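PDB 6NCW: beta-galacturonidase from Eisenbergiella tayi, which hydrolyses beta-galacturonides as a family 2 glycoside hydrolase, and may also act on beta-glucuronides. Local coordinates for residues A[460-466]-A[504-510]; A[406-412]-A[422-428]; A[271-275]-A[303-308]; A[437-441]-A[493-497]. All blocks are in the same frame, centred on the assembly; numbering follows the deposited sequence.

In the fold
Going from the N terminus, interaction 3 comes first. It closes the loop through helix 290-302 and pairs strands 268-276 and 307-309, early in the TIM barrel. Interaction 2 follows and closes a short loop between strands 406-410 and 425-428. Interactions 4 and 1 then cross, because their segments alternate along the chain. Interaction 4 joins helices 439-453 and 484-500, and interaction 1 pairs strands 461-466 and 504-509 beneath them. Strand 461-466 lies next to 425-428, linking interactions 1 and 2. Strand 504-509 lies next to 268-276, so interactions 1 and 3 meet where the last barrel strand joins the first.

Interaction 1 (A[460-466]-A[504-510])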
loop_
_atom_site.group_PDB
_atom_site.type_symbol
_atom_site.label_atom_id
_atom_site.label_comp_id
_atom_site.label_asym_id
_atom_site.label_seq_id
_atom_site.Cartn_x
_atom_site.Cartn_y
_atom_site.Cartn_z
ATOM N N PRO A 460 25.217 8.337 -35.792
ATOM C CA PRO A 460 24.526 8.789 -34.577
ATOM C C PRO A 460 24.252 7.615 -33.647
ATOM O O PRO A 460 24.075 6.481 -34.088
ATOM C CB PRO A 460 23.225 9.395 -35.113
ATOM C CG PRO A 460 23.519 9.727 -36.540
ATOM C CD PRO A 460 24.459 8.672 -37.009
ATOM N N PHE A 461 24.202 7.902 -32.349
ATOM C CA PHE A 461 24.108 6.882 -31.308
ATOM C C PHE A 461 23.031 7.294 -30.318
ATOM O O PHE A 461 23.044 8.427 -29.822
ATOM C CB PHE A 461 25.480 6.705 -30.619
ATOM C CG PHE A 461 25.474 5.787 -29.395
ATOM C CD1 PHE A 461 25.354 4.410 -29.531
ATOM C CD2 PHE A 461 25.656 6.308 -28.124
ATOM C CE1 PHE A 461 25.375 3.572 -28.415
ATOM C CE2 PHE A 461 25.685 5.476 -27.007
ATOM C CZ PHE A 461 25.541 4.114 -27.157
ATOM N N LEU A 462 22.102 6.378 -30.034
ATOM C CA LEU A 462 21.037 6.580 -29.053
ATOM C C LEU A 462 21.089 5.473 -28.007
ATOM O O LEU A 462 21.407 4.327 -28.335
ATOM C CB LEU A 462 19.649 6.577 -29.724
ATOM C CG LEU A 462 19.220 7.786 -30.548
ATOM C CD1 LEU A 462 17.950 7.481 -31.317
ATOM C CD2 LEU A 462 19.041 9.005 -29.635
ATOM N N ILE A 463 20.800 5.823 -26.752
ATOM C CA ILE A 463 20.441 4.850 -25.719
ATOM C C ILE A 463 18.927 4.655 -25.791
ATOM O O ILE A 463 18.156 5.538 -25.401
ATOM C CB ILE A 463 20.861 5.313 -24.317
ATOM C CG1 ILE A 463 22.388 5.455 -24.212
ATOM C CG2 ILE A 463 20.318 4.334 -23.251
ATOM C CD1 ILE A 463 23.134 4.196 -24.608
ATOM N N THR A 464 18.491 3.511 -26.306
ATOM C CA THR A 464 17.069 3.298 -26.526
ATOM C C THR A 464 16.366 2.701 -25.314
ATOM O O THR A 464 15.128 2.664 -25.305
ATOM C CB THR A 464 16.839 2.409 -27.761
ATOM O OG1 THR A 464 17.865 1.408 -27.853
ATOM C CG2 THR A 464 16.842 3.276 -29.009
ATOM N N GLU A 465 17.120 2.265 -24.298
ATOM C CA GLU A 465 16.590 1.854 -22.995
ATOM C C GLU A 465 17.649 2.098 -21.936
ATOM O O GLU A 465 18.794 1.694 -22.126
ATOM C CB GLU A 465 16.200 0.363 -22.965
ATOM C CG GLU A 465 14.904 0.050 -23.692
ATOM C CD GLU A 465 14.612 -1.442 -23.809
ATOM O OE1 GLU A 465 13.949 -1.804 -24.809
ATOM O OE2 GLU A 465 15.031 -2.239 -22.923
ATOM N N ILE A 466 17.267 2.783 -20.858
ATOM C CA ILE A 466 17.986 2.780 -19.587
ATOM C C ILE A 466 16.963 3.053 -18.483
ATOM O O ILE A 466 16.001 3.801 -18.682
ATOM C CB ILE A 466 19.135 3.827 -19.596
ATOM C CG1 ILE A 466 20.099 3.623 -18.425
ATOM C CG2 ILE A 466 18.577 5.250 -19.578
ATOM C CD1 ILE A 466 21.484 4.264 -18.679
ATOM N N CYS A 504 26.473 11.014 -28.326
ATOM C CA CYS A 504 25.180 10.408 -28.052
ATOM C C CYS A 504 24.093 11.447 -28.275
ATOM O O CYS A 504 24.139 12.528 -27.689
ATOM C CB CYS A 504 25.126 9.862 -26.618
ATOM S SG CYS A 504 23.506 9.177 -26.103
ATOM N N SER A 505 23.115 11.119 -29.126
ATOM C CA SER A 505 22.054 12.068 -29.432
ATOM C C SER A 505 20.952 12.112 -28.381
ATOM O O SER A 505 20.114 13.020 -28.446
ATOM C CB SER A 505 21.433 11.754 -30.792
ATOM O OG SER A 505 22.345 12.083 -31.823
ATOM N N GLY A 506 20.927 11.175 -27.427
ATOM C CA GLY A 506 19.930 11.210 -26.375
ATOM C C GLY A 506 19.545 9.808 -25.929
ATOM O O GLY A 506 20.284 8.850 -26.150
ATOM N N VAL A 507 18.358 9.715 -25.318
ATOM C CA VAL A 507 17.984 8.563 -24.499
ATOM C C VAL A 507 16.467 8.386 -24.515
ATOM O O VAL A 507 15.713 9.367 -24.550
ATOM C CB VAL A 507 18.490 8.738 -23.040
ATOM C CG1 VAL A 507 17.954 10.038 -22.440
ATOM C CG2 VAL A 507 18.037 7.566 -22.163
ATOM N N TYR A 508 16.017 7.120 -24.480
ATOM C CA TYR A 508 14.652 6.772 -24.087
ATOM C C TYR A 508 14.717 6.024 -22.769
ATOM O O TYR A 508 15.314 4.943 -22.685
ATOM C CB TYR A 508 13.918 5.914 -25.123
ATOM C CG TYR A 508 13.624 6.621 -26.407
ATOM C CD1 TYR A 508 14.460 6.460 -27.513
ATOM C CD2 TYR A 508 12.515 7.458 -26.530
ATOM C CE1 TYR A 508 14.211 7.124 -28.706
ATOM C CE2 TYR A 508 12.249 8.115 -27.724
ATOM C CZ TYR A 508 13.110 7.954 -28.805
ATOM O OH TYR A 508 12.863 8.606 -29.994
ATOM N N ILE A 509 14.102 6.606 -21.745
ATOM C CA ILE A 509 13.961 5.921 -20.470
ATOM C C ILE A 509 13.084 4.685 -20.632
ATOM O O ILE A 509 12.005 4.730 -21.244
ATOM C CB ILE A 509 13.387 6.886 -19.421
ATOM C CG1 ILE A 509 14.448 7.944 -19.069
ATOM C CG2 ILE A 509 12.998 6.124 -18.160
ATOM C CD1 ILE A 509 13.916 9.167 -18.397
ATOM N N TRP A 510 13.543 3.572 -20.075
ATOM C CA TRP A 510 12.698 2.405 -19.881
ATOM C C TRP A 510 12.197 2.472 -18.445
ATOM O O TRP A 510 12.984 2.270 -17.515
ATOM C CB TRP A 510 13.450 1.092 -20.129
ATOM C CG TRP A 510 12.505 -0.050 -19.914
ATOM C CD1 TRP A 510 12.178 -0.637 -18.721
ATOM C CD2 TRP A 510 11.659 -0.669 -20.914
ATOM N NE1 TRP A 510 11.211 -1.603 -18.918
ATOM C CE2 TRP A 510 10.875 -1.639 -20.253
ATOM C CE3 TRP A 510 11.507 -0.500 -22.301
ATOM C CZ2 TRP A 510 9.956 -2.452 -20.931
ATOM C CZ3 TRP A 510 10.595 -1.309 -22.978
ATOM C CH2 TRP A 510 9.826 -2.273 -22.282
HETATM O O HOH W 1 24.645 10.715 -31.986
#
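Strands 461-466 and 504-509 run parallel, with axes 4.7 Å apart and 13° between their directions. At Cys504, CB lies 3.9 Å from Phe461 CD2 at the ring edge, and SG makes an oblique sulfur-aromatic contact with the same ring. Ser505 N donates to Phe461 O at 2.8 Å. Water 1 accepts from Ser505 OG and Phe461 N, bridging Ser505 and Phe461. Gly506 O accepts from Ile463 N at 3.1 Å. The phi of Gly506 is 147°, a backbone shape that calls for glycine, and Leu462 CD2 packs 3.6 Å from Gly506 N. Val507 sits beside Ile463 and meets Ile466, with Val507 CG2 3.5 Å from Ile466 CG2. Helix 484-500 covers this apolar face. Tyr508 N donates to Ile463 O at 2.8 Å, while the Tyr508 hydroxyl bonds to Ser307 and Tyr371. Tyr508 O receives a weak bond from Ile466 N. Ile509 CA approaches Ile466 O at 3.4 Å. Trp510 N bonds to Ile466 O at 2.8 Å, and Trp510 CE3 lies 3.6 Å from Glu465 CD. Trp510 NE1 bonds to Asn530, and the carboxylate of Glu465 reaches Tyr430, Arg309 and a glycerol. This is a beta-alpha-beta unit of a TIM barrel, and its C-terminal strand ends reach the galacturonate site, to which Glu465 and Asn530 belong.

Interaction 2 (A[406-412]-A[422-428])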
loop_
_atom_site.group_PDB
_atom_site.type_symbol
_atom_site.label_atom_id
_atom_site.label_comp_id
_atom_site.label_asym_id
_atom_site.label_seq_id
_atom_site.Cartn_x
_atom_site.Cartn_y
_atom_site.Cartn_z
ATOM N N ARG A 406 16.796 4.506 -40.195
ATOM C CA ARG A 406 16.416 3.232 -39.598
ATOM C C ARG A 406 17.389 2.871 -38.490
ATOM O O ARG A 406 18.536 3.334 -38.471
ATOM C CB ARG A 406 16.409 2.099 -40.628
ATOM C CG ARG A 406 15.667 2.430 -41.913
ATOM C CD ARG A 406 16.142 1.522 -43.068
ATOM N NE ARG A 406 17.475 1.901 -43.517
ATOM C CZ ARG A 406 18.164 1.262 -44.454
ATOM N NH1 ARG A 406 17.646 0.205 -45.066
ATOM N NH2 ARG A 406 19.370 1.688 -44.787
ATOM N N SER A 407 16.931 2.005 -37.579
ATOM C CA SER A 407 17.752 1.560 -36.457
ATOM C C SER A 407 17.144 0.290 -35.862
ATOM O O SER A 407 16.136 -0.231 -36.344
ATOM C CB SER A 407 17.880 2.657 -35.398
ATOM O OG SER A 407 18.954 2.399 -34.505
ATOM N N SER A 408 17.779 -0.203 -34.804
ATOM C CA SER A 408 17.321 -1.353 -34.031
ATOM C C SER A 408 17.908 -1.209 -32.634
ATOM O O SER A 408 19.107 -0.957 -32.506
ATOM C CB SER A 408 17.784 -2.674 -34.655
ATOM O OG SER A 408 17.426 -3.782 -33.838
ATOM N N ALA A 409 17.076 -1.364 -31.599
ATOM C CA ALA A 409 17.562 -1.347 -30.219
ATOM C C ALA A 409 18.297 -2.654 -29.925
ATOM O O ALA A 409 17.676 -3.718 -29.844
ATOM C CB ALA A 409 16.403 -1.133 -29.250
ATOM N N SER A 410 19.621 -2.589 -29.782
ATOM C CA SER A 410 20.422 -3.779 -29.529
ATOM C C SER A 410 20.712 -3.970 -28.049
ATOM O O SER A 410 20.888 -3.007 -27.299
ATOM C CB SER A 410 21.756 -3.719 -30.273
ATOM O OG SER A 410 22.580 -4.818 -29.896
ATOM N N CYS A 411 20.810 -5.234 -27.640
ATOM C CA CYS A 411 21.401 -5.572 -26.350
ATOM C C CYS A 411 22.619 -6.479 -26.495
ATOM O O CYS A 411 23.089 -7.026 -25.492
ATOM C CB CYS A 411 20.365 -6.230 -25.434
ATOM S SG CYS A 411 19.775 -7.789 -26.085
ATOM N N ARG A 412 23.142 -6.651 -27.716
ATOM C CA ARG A 412 24.303 -7.509 -27.964
ATOM C C ARG A 412 25.568 -6.697 -27.695
ATOM O O ARG A 412 26.229 -6.177 -28.598
ATOM C CB ARG A 412 24.277 -8.068 -29.384
ATOM C CG ARG A 412 23.151 -9.081 -29.647
ATOM C CD ARG A 412 22.860 -9.951 -28.409
ATOM N NE ARG A 412 22.075 -11.141 -28.735
ATOM C CZ ARG A 412 20.793 -11.325 -28.422
ATOM N NH1 ARG A 412 20.119 -10.392 -27.763
ATOM N NH2 ARG A 412 20.185 -12.453 -28.768
ATOM N N PRO A 422 22.111 -0.048 -40.133
ATOM C CA PRO A 422 21.236 1.104 -39.866
ATOM C C PRO A 422 21.943 2.448 -40.000
ATOM O O PRO A 422 23.171 2.562 -39.928
ATOM C CB PRO A 422 20.801 0.880 -38.413
ATOM C CG PRO A 422 21.946 0.145 -37.802
ATOM C CD PRO A 422 22.411 -0.788 -38.890
ATOM N N GLU A 423 21.122 3.494 -40.122
ATOM C CA GLU A 423 21.639 4.857 -40.073
ATOM C C GLU A 423 21.998 5.297 -38.661
ATOM O O GLU A 423 22.845 6.180 -38.491
ATOM C CB GLU A 423 20.624 5.846 -40.648
ATOM C CG GLU A 423 20.508 5.821 -42.162
ATOM C CD GLU A 423 19.827 4.576 -42.672
ATOM O OE1 GLU A 423 18.878 4.065 -42.016
ATOM O OE2 GLU A 423 20.248 4.100 -43.735
ATOM N N VAL A 424 21.332 4.752 -37.649
ATOM C CA VAL A 424 21.588 5.094 -36.255
ATOM C C VAL A 424 21.888 3.810 -35.504
ATOM O O VAL A 424 21.242 2.783 -35.748
ATOM C CB VAL A 424 20.388 5.831 -35.625
ATOM C CG1 VAL A 424 20.679 6.219 -34.161
ATOM C CG2 VAL A 424 20.047 7.056 -36.445
ATOM N N VAL A 425 22.894 3.861 -34.614
ATOM C CA VAL A 425 23.208 2.753 -33.708
ATOM C C VAL A 425 22.500 2.988 -32.381
ATOM O O VAL A 425 22.623 4.067 -31.791
ATOM C CB VAL A 425 24.723 2.631 -33.483
ATOM C CG1 VAL A 425 25.010 1.450 -32.566
ATOM C CG2 VAL A 425 25.477 2.524 -34.814
ATOM N N SER A 426 21.776 1.982 -31.894
ATOM C CA SER A 426 20.997 2.125 -30.668
ATOM C C SER A 426 21.234 0.949 -29.739
ATOM O O SER A 426 21.301 -0.202 -30.183
ATOM C CB SER A 426 19.502 2.239 -30.986
ATOM O OG SER A 426 19.292 3.309 -31.873
ATOM N N TYR A 427 21.350 1.240 -28.443
ATOM C CA TYR A 427 21.646 0.219 -27.450
ATOM C C TYR A 427 20.752 0.352 -26.223
ATOM O O TYR A 427 20.470 1.456 -25.761
ATOM C CB TYR A 427 23.110 0.287 -27.052
ATOM C CG TYR A 427 23.931 -0.730 -27.812
ATOM C CD1 TYR A 427 24.574 -0.404 -29.008
ATOM C CD2 TYR A 427 24.027 -2.029 -27.353
ATOM C CE1 TYR A 427 25.323 -1.367 -29.711
ATOM C CE2 TYR A 427 24.763 -2.986 -28.035
ATOM C CZ TYR A 427 25.406 -2.660 -29.203
ATOM O OH TYR A 427 26.122 -3.655 -29.841
ATOM N N ASN A 428 20.264 -0.786 -25.745
ATOM C CA ASN A 428 19.591 -0.899 -24.455
ATOM C C ASN A 428 20.626 -1.289 -23.403
ATOM O O ASN A 428 21.288 -2.326 -23.538
ATOM C CB ASN A 428 18.488 -1.954 -24.519
ATOM C CG ASN A 428 17.483 -1.673 -25.616
ATOM O OD1 ASN A 428 17.376 -0.540 -26.092
ATOM N ND2 ASN A 428 16.728 -2.694 -26.016
#
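Arg406 opens the contact with a two-pronged salt bridge: NE to Glu423 OE1 at 3.0 Å and NH2 to Glu423 OE2 at 2.8 Å. Arg406 N also donates to Glu423 OE1 at 2.8 Å, so one carboxylate holds both backbone and guanidinium. Arg406 NH1 also bonds to Tyr394 O. Arg406 O accepts from Val424 N at 3.2 Å. Ser407 OG donates to Val424 O at 2.6 Å and accepts from Ser426 OG at 2.8 Å. Ala409 CB packs 3.4 Å from Asn428 OD1. Asn428 OD1 bonds to Thr464 OG1 and ND2 to Asn377, which binds galacturonate, so this end borders the site. Parallel pairing is sound at Ser410, beside Tyr427. Ser410 N donates to Ser426 O at 2.9 Å, and Ser410 O accepts from Asn428 N at 2.8 Å. Ser410 CB lies over the Tyr427 ring face in a CH-pi contact, 4.0 Å from its centroid. Ser410 OG accepts from Arg412 N, an ST turn, and also bonds to Asp416. Arg412 O accepts from Tyr427 OH at 2.8 Å. Strand 406-410 pairs with 370-374 and strand 425-428 with 461-466. Helix 384-400 packs on Arg406, Ser408 and Pro422, while helix 439-453 covers Val425 and Tyr427.

Interaction 3 (A[271-275]-A[303-308]); sequences RIKGF and LGANSI
Residues 272-275 and 307-308 are extended and run parallel. The register sets Gly274 against Ser307, CA atoms 4.4 Å apart, and Phe275 against Ile308, 4.9 Å apart. Gly304 closes the preceding helix as a Schellman motif, with phi 93° and psi 5°. Ala305 is extended. Asn306 then turns, at phi -121° and psi 5°. Lys273 O accepts from Asn306 N at 2.8 Å and weakly from Ser307 N at 3.3 Å. Phe275 N donates to Ser307 O at 3.1 Å. The Asn306 side chain, chi1 p and chi2 18°, continues the pairing backwards: its ND2 donates to Arg271 O at 3.0 Å and its OD1 accepts from Lys273 N at 2.9 Å. ND2 also bonds to Asn557. Lys273, rotamer m, t, m, t (chi3 -76°, chi4 153°), carries NZ to Gly304 O at 2.8 Å, and NZ also bonds to Tyr552 O and Leu555 O. Phe275, chi1 m and chi2 -81°, places CZ 3.6 Å from Leu303 CD1 and CD2 3.8 Å from Ala305 CB, which sits at the ring edge. On the other face, Ile272 CG2 lies 4.0 Å from Ser307 CB. This is a beta-alpha-beta unit, in which helix 290-302 links two adjacent parallel strands of the TIM barrel.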
loop_
_atom_site.group_PDB
_atom_site.type_symbol
_atom_site.label_atom_id
_atom_site.label_comp_id
_atom_site.label_asym_id
_atom_site.label_seq_id
_atom_site.Cartn_x
_atom_site.Cartn_y
_atom_site.Cartn_z
ATOM N N ARG A 271 18.331 16.597 -29.971
ATOM C CA ARG A 271 18.549 15.873 -28.722
ATOM C C ARG A 271 17.260 15.142 -28.345
ATOM O O ARG A 271 16.212 15.772 -28.166
ATOM C CB ARG A 271 18.972 16.805 -27.588
ATOM C CG ARG A 271 19.136 16.059 -26.264
ATOM C CD ARG A 271 19.285 16.985 -25.052
ATOM N NE ARG A 271 20.547 17.717 -25.072
ATOM C CZ ARG A 271 20.656 18.986 -25.448
ATOM N NH1 ARG A 271 19.577 19.659 -25.822
ATOM N NH2 ARG A 271 21.841 19.579 -25.449
ATOM N N ILE A 272 17.343 13.823 -28.220
ATOM C CA ILE A 272 16.196 12.990 -27.869
ATOM C C ILE A 272 16.064 12.908 -26.349
ATOM O O ILE A 272 16.990 12.465 -25.660
ATOM C CB ILE A 272 16.324 11.591 -28.494
ATOM C CG1 ILE A 272 16.289 11.708 -30.011
ATOM C CG2 ILE A 272 15.186 10.675 -28.049
ATOM C CD1 ILE A 272 15.010 12.305 -30.536
ATOM N N LYS A 273 14.910 13.343 -25.828
ATOM C CA LYS A 273 14.535 13.267 -24.411
ATOM C C LYS A 273 13.264 12.417 -24.345
ATOM O O LYS A 273 12.155 12.941 -24.383
ATOM C CB LYS A 273 14.296 14.663 -23.803
ATOM C CG LYS A 273 15.459 15.670 -23.971
ATOM C CD LYS A 273 15.203 16.953 -23.182
ATOM C CE LYS A 273 14.182 17.849 -23.866
ATOM N NZ LYS A 273 13.433 18.735 -22.916
ATOM N N GLY A 274 13.405 11.095 -24.253
ATOM C CA GLY A 274 12.324 10.199 -24.586
ATOM C C GLY A 274 11.877 9.267 -23.471
ATOM O O GLY A 274 12.531 9.113 -22.421
ATOM N N PHE A 275 10.744 8.619 -23.741
ATOM C CA PHE A 275 10.209 7.529 -22.946
ATOM C C PHE A 275 9.871 6.349 -23.835
ATOM O O PHE A 275 9.263 6.507 -24.904
ATOM C CB PHE A 275 8.962 7.951 -22.166
ATOM C CG PHE A 275 9.279 8.611 -20.862
ATOM C CD1 PHE A 275 9.586 7.845 -19.747
ATOM C CD2 PHE A 275 9.271 9.999 -20.747
ATOM C CE1 PHE A 275 9.901 8.460 -18.531
ATOM C CE2 PHE A 275 9.571 10.613 -19.544
ATOM C CZ PHE A 275 9.891 9.841 -18.429
ATOM N N LEU A 303 6.960 15.771 -17.769
ATOM C CA LEU A 303 8.288 15.284 -17.432
ATOM C C LEU A 303 9.401 15.962 -18.232
ATOM O O LEU A 303 10.577 15.770 -17.900
ATOM C CB LEU A 303 8.333 13.773 -17.631
ATOM C CG LEU A 303 7.686 12.984 -16.485
ATOM C CD1 LEU A 303 7.157 11.630 -16.931
ATOM C CD2 LEU A 303 8.687 12.816 -15.331
ATOM N N GLY A 304 9.068 16.751 -19.256
ATOM C CA GLY A 304 10.063 17.388 -20.092
ATOM C C GLY A 304 10.453 16.628 -21.339
ATOM O O GLY A 304 11.337 17.091 -22.072
ATOM N N ALA A 305 9.802 15.504 -21.629
ATOM C CA ALA A 305 10.180 14.693 -22.774
ATOM C C ALA A 305 9.766 15.358 -24.078
ATOM O O ALA A 305 8.814 16.150 -24.136
ATOM C CB ALA A 305 9.552 13.298 -22.686
ATOM N N ASN A 306 10.496 15.028 -25.136
ATOM C CA ASN A 306 10.089 15.450 -26.464
ATOM C C ASN A 306 9.866 14.266 -27.384
ATOM O O ASN A 306 9.608 14.462 -28.572
ATOM C CB ASN A 306 11.112 16.424 -27.069
ATOM C CG ASN A 306 12.493 15.813 -27.253
ATOM O OD1 ASN A 306 12.661 14.589 -27.246
ATOM N ND2 ASN A 306 13.502 16.677 -27.425
ATOM N N SER A 307 9.957 13.039 -26.878
ATOM C CA SER A 307 9.911 11.910 -27.793
ATOM C C SER A 307 9.411 10.652 -27.088
ATOM O O SER A 307 9.587 10.478 -25.876
ATOM C CB SER A 307 11.287 11.683 -28.421
ATOM O OG SER A 307 11.225 10.693 -29.428
ATOM N N ILE A 308 8.770 9.784 -27.865
ATOM C CA ILE A 308 8.283 8.495 -27.394
ATOM C C ILE A 308 8.757 7.410 -28.355
ATOM O O ILE A 308 8.858 7.630 -29.566
ATOM C CB ILE A 308 6.747 8.478 -27.264
ATOM C CG1 ILE A 308 6.323 9.323 -26.078
ATOM C CG2 ILE A 308 6.215 7.056 -27.136
ATOM C CD1 ILE A 308 4.870 9.621 -26.075
#

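Interaction 4 (A[437-441]-A[493-497])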
loop_
_atom_site.group_PDB
_atom_site.type_symbol
_atom_site.label_atom_id
_atom_site.label_comp_id
_atom_site.label_asym_id
_atom_site.label_seq_id
_atom_site.Cartn_x
_atom_site.Cartn_y
_atom_site.Cartn_z
ATOM N N VAL A 437 28.068 -1.406 -12.123
ATOM C CA VAL A 437 29.180 -0.731 -12.787
ATOM C C VAL A 437 28.738 0.723 -12.869
ATOM O O VAL A 437 27.562 0.974 -13.181
ATOM C CB VAL A 437 29.447 -1.292 -14.197
ATOM C CG1 VAL A 437 30.560 -0.517 -14.873
ATOM C CG2 VAL A 437 29.780 -2.786 -14.157
ATOM N N PRO A 438 29.604 1.699 -12.605
ATOM C CA PRO A 438 29.229 3.099 -12.854
ATOM C C PRO A 438 28.739 3.295 -14.284
ATOM O O PRO A 438 29.327 2.780 -15.241
ATOM C CB PRO A 438 30.528 3.861 -12.593
ATOM C CG PRO A 438 31.252 2.986 -11.577
ATOM C CD PRO A 438 30.942 1.575 -12.003
ATOM N N VAL A 439 27.650 4.051 -14.430
ATOM C CA VAL A 439 27.035 4.201 -15.751
ATOM C C VAL A 439 28.022 4.803 -16.751
ATOM O O VAL A 439 28.088 4.384 -17.917
ATOM C CB VAL A 439 25.750 5.045 -15.664
ATOM C CG1 VAL A 439 25.091 5.097 -17.044
ATOM C CG2 VAL A 439 24.798 4.465 -14.640
ATOM N N GLU A 440 28.801 5.792 -16.314
ATOM C CA GLU A 440 29.753 6.440 -17.213
ATOM C C GLU A 440 30.758 5.445 -17.785
ATOM O O GLU A 440 31.115 5.528 -18.964
ATOM C CB GLU A 440 30.479 7.551 -16.469
ATOM C CG GLU A 440 31.079 8.570 -17.381
ATOM C CD GLU A 440 31.191 9.916 -16.705
ATOM O OE1 GLU A 440 31.805 9.967 -15.609
ATOM O OE2 GLU A 440 30.635 10.903 -17.260
ATOM N N ASP A 441 31.227 4.502 -16.962
ATOM C CA ASP A 441 32.235 3.543 -17.416
ATOM C C ASP A 441 31.642 2.548 -18.398
ATOM O O ASP A 441 32.255 2.233 -19.421
ATOM C CB ASP A 441 32.839 2.791 -16.225
ATOM C CG ASP A 441 33.496 3.722 -15.211
ATOM O OD1 ASP A 441 33.625 4.922 -15.519
ATOM O OD2 ASP A 441 33.878 3.247 -14.114
ATOM N N GLU A 493 21.868 9.099 -11.806
ATOM C CA GLU A 493 23.169 8.763 -12.376
ATOM C C GLU A 493 23.071 8.369 -13.849
ATOM O O GLU A 493 23.940 8.729 -14.651
ATOM C CB GLU A 493 23.818 7.632 -11.577
ATOM C CG GLU A 493 25.211 7.303 -12.115
ATOM C CD GLU A 493 25.884 6.120 -11.434
ATOM O OE1 GLU A 493 25.323 5.607 -10.437
ATOM O OE2 GLU A 493 26.974 5.706 -11.916
ATOM N N GLN A 494 22.051 7.592 -14.216
ATOM C CA GLN A 494 21.896 7.156 -15.611
ATOM C C GLN A 494 21.714 8.328 -16.567
ATOM O O GLN A 494 22.326 8.361 -17.640
ATOM C CB GLN A 494 20.712 6.190 -15.728
ATOM C CG GLN A 494 21.007 4.838 -15.090
ATOM C CD GLN A 494 19.772 3.980 -14.953
ATOM O OE1 GLN A 494 18.656 4.464 -15.130
ATOM N NE2 GLN A 494 19.962 2.693 -14.645
ATOM N N LEU A 495 20.871 9.299 -16.201
ATOM C CA LEU A 495 20.583 10.399 -17.113
ATOM C C LEU A 495 21.772 11.346 -17.208
ATOM O O LEU A 495 22.095 11.851 -18.295
ATOM C CB LEU A 495 19.321 11.146 -16.662
ATOM C CG LEU A 495 17.977 10.398 -16.859
ATOM C CD1 LEU A 495 16.823 11.178 -16.267
ATOM C CD2 LEU A 495 17.670 10.105 -18.333
ATOM N N GLN A 496 22.431 11.598 -16.074
ATOM C CA GLN A 496 23.625 12.433 -16.076
ATOM C C GLN A 496 24.681 11.870 -17.025
ATOM O O GLN A 496 25.302 12.620 -17.783
ATOM C CB GLN A 496 24.151 12.566 -14.643
ATOM C CG GLN A 496 25.632 12.862 -14.498
ATOM C CD GLN A 496 26.041 14.249 -14.977
ATOM O OE1 GLN A 496 25.268 15.216 -14.880
ATOM N NE2 GLN A 496 27.274 14.355 -15.501
ATOM N N ALA A 497 24.836 10.546 -17.067
ATOM C CA ALA A 497 25.855 9.967 -17.935
ATOM C C ALA A 497 25.468 10.075 -19.411
ATOM O O ALA A 497 26.293 10.481 -20.235
ATOM C CB ALA A 497 26.133 8.518 -17.547
HETATM O O HOH W 2 28.234 7.217 -13.885
HETATM O O HOH W 3 29.067 9.906 -19.829
HETATM O O HOH W 4 28.147 11.359 -15.510
#
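The start of helix 439-453 meets the C-terminal half of helix 484-500 through a few side chains, one backbone NH and bridging waters. Pro438 holds the N-cap position. Glu493 is almost fully extended, with chi1 and chi2 both t, and its carboxylate spans the gap between the helices. Its OE2 accepts from Val439 N at 3.1 Å, so it binds a backbone NH in the first turn of the other helix. Water 2 donates to Glu493 OE2 at 2.8 Å and accepts from Glu440 N at 2.9 Å, extending this link by one residue. Glu493 OE1 forms a salt bridge with Lys432. Val439 points toward the partner helix with chi1 t. Its CG1 lies 3.6 Å from Ala497 CB, and its CG2 lies 3.8 Å from Gln494 CG. Ala497 CB also lies 4.0 Å from Glu440 N. Gln494 starts away from the contact with chi1 m, and its NE2 bonds to Pro431 O and Gly467 O. Glu440, chi1 and chi2 t, reaches its neighbours through water. Water 3 donates to Glu440 OE2 at 3.2 Å and to Ala497 O at 2.9 Å. Both helices belong to the outer layer of the barrel. Val439 and Gln494 touch Ile466 of strand 461-466 beneath, while Leu495 faces strand 504-509 and helix 544-553.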